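PDB 1RQB: methylmalonyl-CoA carboxyltransferase 5S subunit from Propionibacterium freudenreichii subsp. shermanii, which transfers a carboxyl group from the biotin of the 1.3S subunit to pyruvate, forming oxaloacetate, with one cobalt ion bound per subunit. Local coordinates for residues 83-86 against 87-90; 123-126 against 127-131. All blocks are in the same frame, centred on the assembly; numbering follows the deposited sequence.

Interaction 1: residues 83-86 against 87-90; sequences PWER and LRTF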
ATOM      1  N   PRO A  83      -3.644 -19.714 -25.528  1.00 13.59           N
ATOM      2  CA  PRO A  83      -4.574 -19.084 -24.575  1.00 12.54           C
ATOM      3  C   PRO A  83      -5.849 -19.901 -24.356  1.00 14.63           C
ATOM      4  O   PRO A  83      -6.426 -19.894 -23.270  1.00 12.90           O
ATOM      5  CB  PRO A  83      -4.893 -17.733 -25.223  1.00 13.94           C
ATOM      6  CG  PRO A  83      -3.785 -17.506 -26.208  1.00 19.85           C
ATOM      7  CD  PRO A  83      -3.466 -18.882 -26.728  1.00 13.50           C
ATOM      8  N   TRP A  84      -6.300 -20.598 -25.393  1.00 12.78           N
ATOM      9  CA  TRP A  84      -7.525 -21.399 -25.272  1.00 13.44           C
ATOM     10  C   TRP A  84      -7.281 -22.608 -24.364  1.00 14.87           C
ATOM     11  O   TRP A  84      -8.185 -23.065 -23.665  1.00 14.45           O
ATOM     12  CB  TRP A  84      -8.018 -21.821 -26.669  1.00 12.18           C
ATOM     13  CG  TRP A  84      -8.384 -20.628 -27.542  1.00 14.85           C
ATOM     14  CD1 TRP A  84      -7.583 -20.016 -28.468  1.00 13.52           C
ATOM     15  CD2 TRP A  84      -9.616 -19.891 -27.531  1.00 13.20           C
ATOM     16  NE1 TRP A  84      -8.238 -18.954 -29.030  1.00 15.09           N
ATOM     17  CE2 TRP A  84      -9.485 -18.849 -28.476  1.00 17.02           C
ATOM     18  CE3 TRP A  84     -10.818 -20.008 -26.815  1.00 15.55           C
ATOM     19  CZ2 TRP A  84     -10.513 -17.925 -28.726  1.00 14.23           C
ATOM     20  CZ3 TRP A  84     -11.839 -19.094 -27.064  1.00 13.63           C
ATOM     21  CH2 TRP A  84     -11.681 -18.065 -28.011  1.00 14.22           C
ATOM     22  N   GLU A  85      -6.062 -23.136 -24.359  1.00 14.90           N
ATOM     23  CA  GLU A  85      -5.768 -24.278 -23.481  1.00 16.08           C
ATOM     24  C   GLU A  85      -5.734 -23.789 -22.031  1.00 14.37           C
ATOM     25  O   GLU A  85      -6.127 -24.505 -21.111  1.00 14.16           O
ATOM     26  CB  GLU A  85      -4.420 -24.901 -23.853  1.00 23.32           C
ATOM     27  CG  GLU A  85      -4.017 -26.086 -22.990  1.00 35.36           C
ATOM     28  CD  GLU A  85      -4.888 -27.314 -23.209  1.00 44.00           C
ATOM     29  OE1 GLU A  85      -4.599 -28.360 -22.581  1.00 51.11           O
ATOM     30  OE2 GLU A  85      -5.856 -27.240 -24.002  1.00 46.20           O
ATOM     31  N   ARG A  86      -5.259 -22.562 -21.827  1.00 14.66           N
ATOM     32  CA  ARG A  86      -5.210 -22.000 -20.470  1.00 10.91           C
ATOM     33  C   ARG A  86      -6.638 -21.841 -19.942  1.00 11.91           C
ATOM     34  O   ARG A  86      -6.932 -22.181 -18.797  1.00 11.34           O
ATOM     35  CB  ARG A  86      -4.496 -20.636 -20.467  1.00 13.87           C
ATOM     36  CG  ARG A  86      -4.550 -19.930 -19.103  1.00 15.09           C
ATOM     37  CD  ARG A  86      -3.867 -18.547 -19.091  1.00 18.05           C
ATOM     38  NE  ARG A  86      -2.414 -18.636 -19.224  1.00 19.61           N
ATOM     39  CZ  ARG A  86      -1.576 -17.628 -18.985  1.00 21.87           C
ATOM     40  NH1 ARG A  86      -2.042 -16.442 -18.610  1.00 16.30           N
ATOM     41  NH2 ARG A  86      -0.261 -17.815 -19.083  1.00 15.57           N
ATOM     42  N   LEU A  87      -7.527 -21.326 -20.788  1.00 11.25           N
ATOM     43  CA  LEU A  87      -8.931 -21.143 -20.395  1.00 11.89           C
ATOM     44  C   LEU A  87      -9.556 -22.502 -20.072  1.00 13.73           C
ATOM     45  O   LEU A  87     -10.241 -22.651 -19.062  1.00 13.31           O
ATOM     46  CB  LEU A  87      -9.729 -20.460 -21.515  1.00 10.28           C
ATOM     47  CG  LEU A  87     -11.252 -20.374 -21.327  1.00 16.28           C
ATOM     48  CD1 LEU A  87     -11.589 -19.701 -19.993  1.00 18.05           C
ATOM     49  CD2 LEU A  87     -11.855 -19.596 -22.483  1.00 15.25           C
ATOM     50  N   ARG A  88      -9.337 -23.498 -20.928  1.00 14.01           N
ATOM     51  CA  ARG A  88      -9.902 -24.826 -20.658  1.00 15.09           C
ATOM     52  C   ARG A  88      -9.384 -25.387 -19.332  1.00 14.14           C
ATOM     53  O   ARG A  88     -10.135 -25.985 -18.562  1.00 14.83           O
ATOM     54  CB  ARG A  88      -9.592 -25.800 -21.803  1.00 16.51           C
ATOM     55  CG  ARG A  88     -10.508 -25.579 -22.997  1.00 22.46           C
ATOM     56  CD  ARG A  88     -10.286 -26.600 -24.101  1.00 25.49           C
ATOM     57  NE  ARG A  88      -9.073 -26.367 -24.873  1.00 29.92           N
ATOM     58  CZ  ARG A  88      -9.053 -25.688 -26.017  1.00 29.02           C
ATOM     59  NH1 ARG A  88     -10.176 -25.185 -26.506  1.00 27.77           N
ATOM     60  NH2 ARG A  88      -7.915 -25.516 -26.675  1.00 30.61           N
ATOM     61  N   THR A  89      -8.100 -25.185 -19.069  1.00 14.52           N
ATOM     62  CA  THR A  89      -7.493 -25.697 -17.831  1.00 14.43           C
ATOM     63  C   THR A  89      -8.113 -25.002 -16.617  1.00 17.18           C
ATOM     64  O   THR A  89      -8.462 -25.658 -15.637  1.00 13.59           O
ATOM     65  CB  THR A  89      -5.966 -25.484 -17.834  1.00 17.99           C
ATOM     66  OG1 THR A  89      -5.396 -26.223 -18.918  1.00 19.17           O
ATOM     67  CG2 THR A  89      -5.354 -25.985 -16.532  1.00 19.03           C
ATOM     68  N   PHE A  90      -8.267 -23.684 -16.684  1.00 16.57           N
ATOM     69  CA  PHE A  90      -8.863 -22.944 -15.562  1.00 15.69           C
ATOM     70  C   PHE A  90     -10.297 -23.417 -15.319  1.00 15.83           C
ATOM     71  O   PHE A  90     -10.733 -23.540 -14.176  1.00 13.59           O
ATOM     72  CB  PHE A  90      -8.867 -21.444 -15.855  1.00 14.55           C
ATOM     73  CG  PHE A  90      -7.542 -20.760 -15.595  1.00 17.37           C
ATOM     74  CD1 PHE A  90      -7.172 -19.637 -16.331  1.00 17.51           C
ATOM     75  CD2 PHE A  90      -6.684 -21.213 -14.601  1.00 19.56           C
ATOM     76  CE1 PHE A  90      -5.958 -18.970 -16.079  1.00 18.29           C
ATOM     77  CE2 PHE A  90      -5.467 -20.550 -14.340  1.00 22.34           C
ATOM     78  CZ  PHE A  90      -5.111 -19.427 -15.088  1.00 19.51           C
TER
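E85 with R88 and T89, and R86 with F90, make a local contact between successive turns of helix 83-93, an outer helix of the TIM barrel between strands 63-68 and 99-103. Main-chain hydrogen bonds set the frame: L87 N, R88 N, T89 N and F90 N each donate to the carbonyl four residues back. The side chains of E85 and R88 cross at about a right angle, with carboxylate and guanidinium planes 58° apart. E85 OE2 lies at the edge of the R88 guanidinium, in its plane, 3.4 Å from R88 NE, as a salt bridge whose hydrogen bond is straight but weak. The R88 chain bends at CG-CD (chi3 -75°), which folds the guanidinium back over its own helix; W84 O sits 3.6 Å above the centre of the R88 guanidinium plane. R88 NH1 donates a hydrogen bond to N129 OD1.

T89 uses its hydroxyl against the helix itself. With OG1 beside the backbone N (chi1 -62°), T89 OG1 donates to E85 O at 2.9 Å, and T89 N reaches the same oxygen from the opposite face of its carbonyl plane. R86 and F90 run side by side: R86 CG approaches F90 CE1 at 3.5 Å, so the ring borders the aliphatic part of the arginine, whose guanidinium pairs with E81. L87 touches W84 only loosely; the indole stacks edge-to-face with W67 and hydrogen-bonds through NE1 to Y72 OH.

Charge is thus paired, and the main-chain bonds and the T89 hydroxyl probably hold this turn more than the long, weak E85-R88 bridge does.

Interaction 2: residues 123-126 against 127-131; sequences VDKS and AENGM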
ATOM      1  N   VAL A 123     -16.797 -14.413 -28.970  1.00 13.81           N
ATOM      2  CA  VAL A 123     -17.606 -14.523 -27.749  1.00 12.82           C
ATOM      3  C   VAL A 123     -18.196 -15.930 -27.639  1.00 17.16           C
ATOM      4  O   VAL A 123     -18.184 -16.535 -26.568  1.00 13.63           O
ATOM      5  CB  VAL A 123     -18.711 -13.454 -27.742  1.00 13.48           C
ATOM      6  CG1 VAL A 123     -19.676 -13.698 -26.606  1.00 15.07           C
ATOM      7  CG2 VAL A 123     -18.077 -12.083 -27.625  1.00 17.05           C
ATOM      8  N   ASP A 124     -18.689 -16.459 -28.758  1.00 14.50           N
ATOM      9  CA  ASP A 124     -19.276 -17.808 -28.765  1.00 16.93           C
ATOM     10  C   ASP A 124     -18.253 -18.849 -28.303  1.00 16.53           C
ATOM     11  O   ASP A 124     -18.569 -19.692 -27.466  1.00 15.10           O
ATOM     12  CB  ASP A 124     -19.801 -18.161 -30.167  1.00 21.90           C
ATOM     13  CG  ASP A 124     -20.259 -19.608 -30.271  1.00 34.29           C
ATOM     14  OD1 ASP A 124     -19.486 -20.441 -30.797  1.00 41.54           O
ATOM     15  OD2 ASP A 124     -21.384 -19.919 -29.818  1.00 37.49           O
ATOM     16  N   LYS A 125     -17.032 -18.817 -28.840  1.00 13.54           N
ATOM     17  CA  LYS A 125     -16.001 -19.790 -28.445  1.00 15.29           C
ATOM     18  C   LYS A 125     -15.539 -19.564 -27.004  1.00 15.40           C
ATOM     19  O   LYS A 125     -15.232 -20.519 -26.292  1.00 15.93           O
ATOM     20  CB  LYS A 125     -14.804 -19.745 -29.407  1.00 19.52           C
ATOM     21  CG  LYS A 125     -15.089 -20.422 -30.743  1.00 25.90           C
ATOM     22  CD  LYS A 125     -15.355 -21.909 -30.484  1.00 24.78           C
ATOM     23  CE  LYS A 125     -15.716 -22.662 -31.746  1.00 33.70           C
ATOM     24  NZ  LYS A 125     -16.060 -24.080 -31.438  1.00 32.23           N
ATOM     25  N   SER A 126     -15.458 -18.308 -26.579  1.00 12.05           N
ATOM     26  CA  SER A 126     -15.079 -18.015 -25.189  1.00 11.66           C
ATOM     27  C   SER A 126     -16.099 -18.658 -24.246  1.00 13.54           C
ATOM     28  O   SER A 126     -15.738 -19.334 -23.284  1.00 13.14           O
ATOM     29  CB  SER A 126     -15.061 -16.501 -24.955  1.00 13.72           C
ATOM     30  OG  SER A 126     -13.969 -15.900 -25.629  1.00 16.84           O
ATOM     31  N   ALA A 127     -17.381 -18.452 -24.534  1.00 12.52           N
ATOM     32  CA  ALA A 127     -18.456 -19.019 -23.705  1.00 19.08           C
ATOM     33  C   ALA A 127     -18.420 -20.548 -23.763  1.00 20.42           C
ATOM     34  O   ALA A 127     -18.563 -21.230 -22.749  1.00 18.64           O
ATOM     35  CB  ALA A 127     -19.814 -18.518 -24.197  1.00 21.22           C
ATOM     36  N   GLU A 128     -18.223 -21.084 -24.957  1.00 19.22           N
ATOM     37  CA  GLU A 128     -18.196 -22.541 -25.149  1.00 22.26           C
ATOM     38  C   GLU A 128     -17.060 -23.170 -24.340  1.00 22.90           C
ATOM     39  O   GLU A 128     -17.199 -24.277 -23.819  1.00 19.73           O
ATOM     40  CB  GLU A 128     -17.993 -22.865 -26.626  1.00 23.44           C
ATOM     41  CG  GLU A 128     -18.060 -24.338 -26.963  1.00 32.36           C
ATOM     42  CD  GLU A 128     -17.763 -24.592 -28.427  1.00 39.12           C
ATOM     43  OE1 GLU A 128     -18.247 -23.810 -29.275  1.00 44.15           O
ATOM     44  OE2 GLU A 128     -17.049 -25.572 -28.729  1.00 45.16           O
ATOM     45  N   ASN A 129     -15.938 -22.465 -24.237  1.00 20.23           N
ATOM     46  CA  ASN A 129     -14.769 -23.002 -23.527  1.00 17.48           C
ATOM     47  C   ASN A 129     -14.829 -22.733 -22.021  1.00 24.12           C
ATOM     48  O   ASN A 129     -13.922 -23.122 -21.287  1.00 21.12           O
ATOM     49  CB  ASN A 129     -13.493 -22.459 -24.169  1.00 19.10           C
ATOM     50  CG  ASN A 129     -13.114 -23.233 -25.429  1.00 22.68           C
ATOM     51  OD1 ASN A 129     -12.749 -24.405 -25.350  1.00 23.13           O
ATOM     52  ND2 ASN A 129     -13.226 -22.594 -26.593  1.00 19.57           N
ATOM     53  N   GLY A 130     -15.901 -22.085 -21.556  1.00 19.67           N
ATOM     54  CA  GLY A 130     -16.057 -21.861 -20.125  1.00 23.61           C
ATOM     55  C   GLY A 130     -16.213 -20.476 -19.511  1.00 19.85           C
ATOM     56  O   GLY A 130     -16.487 -20.375 -18.316  1.00 19.24           O
HETATM   57  N   MSE A 131     -16.074 -19.412 -20.291  1.00 17.55           N
HETATM   58  CA  MSE A 131     -16.166 -18.059 -19.720  1.00 17.10           C
HETATM   59  C   MSE A 131     -17.579 -17.802 -19.187  1.00 19.81           C
HETATM   60  O   MSE A 131     -18.565 -18.132 -19.844  1.00 21.56           O
HETATM   61  CB  MSE A 131     -15.792 -17.033 -20.784  1.00 19.22           C
HETATM   62  CG  MSE A 131     -15.592 -15.653 -20.226  1.00 22.65           C
HETATM   63 SE   MSE A 131     -14.306 -15.756 -18.768  1.00 35.19          SE
HETATM   64  CE  MSE A 131     -12.797 -16.455 -19.709  1.00 23.45           C
TER
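S126, K125 and E128 bury the most surface where helix 116-128 ends in a Schellman motif, part of the beta-alpha-beta unit that runs from strand 99-103 through the helix to strand 133-136 of the TIM barrel. S126 supplies the acceptor that defines the turn: S126 O takes the N-H of M131, with M131 N at 3.0 Å, the long bond of the motif, while G130 N closes the shorter one to A127 O. Glycine suits this place because G130 has a phi of 122°, where a CB would press on the carbonyl oxygen before it. Serine is small enough for the buried side against W67 and M101, and its hydroxyl returns to F122 O in the preceding turn. M131, built as selenomethionine, sets its CB 3.4 Å from S126 O and packs its side chain on L99 and M101.

K125 and E128 lie side by side and point the same way, E128 exposed while K125 runs along W84 and helix 447-455. K125 bends at CB-CG (chi2 -63°), then runs straight to a terminal ammonium. K125 NZ bonds to E128 OE1 at 3.1 Å, on the syn side of that oxygen, and more weakly to E128 OE2. E128 extends to meet it. The lysine may also ease the approach of two acids, D124 OD1 lying 3.9 Å from E128 OE1.

N129 finishes the helix by holding K125 O twice. N129 N donates to K125 O at 2.9 Å, and N129 ND2 reaches the same oxygen from the opposite face, 40° out of the carbonyl plane; ND2 also hydrogen-bonds to OE1 of E448.

Interactions 1 and 2 follow each other along the chain and sit side by side on the barrel wall, their centres about 11 Å apart. R88 of helix 83-93 reaches the end of helix 116-128, where R88 NH1 lies 2.9 Å from N129 OD1, a probable hydrogen bond. The two segments of chain also pack directly: L87 CD1 is 3.5 Å from M131 CE, and W84 CE3 is 3.5 Å from N129 ND2. E448 of helix 447-455 touches both. The substrate site is near: the side chain of R86 is about 4 Å from that of H36, and that of M131 about 9 Å from that of R33, which precedes the cobalt ligand D34 in sequence.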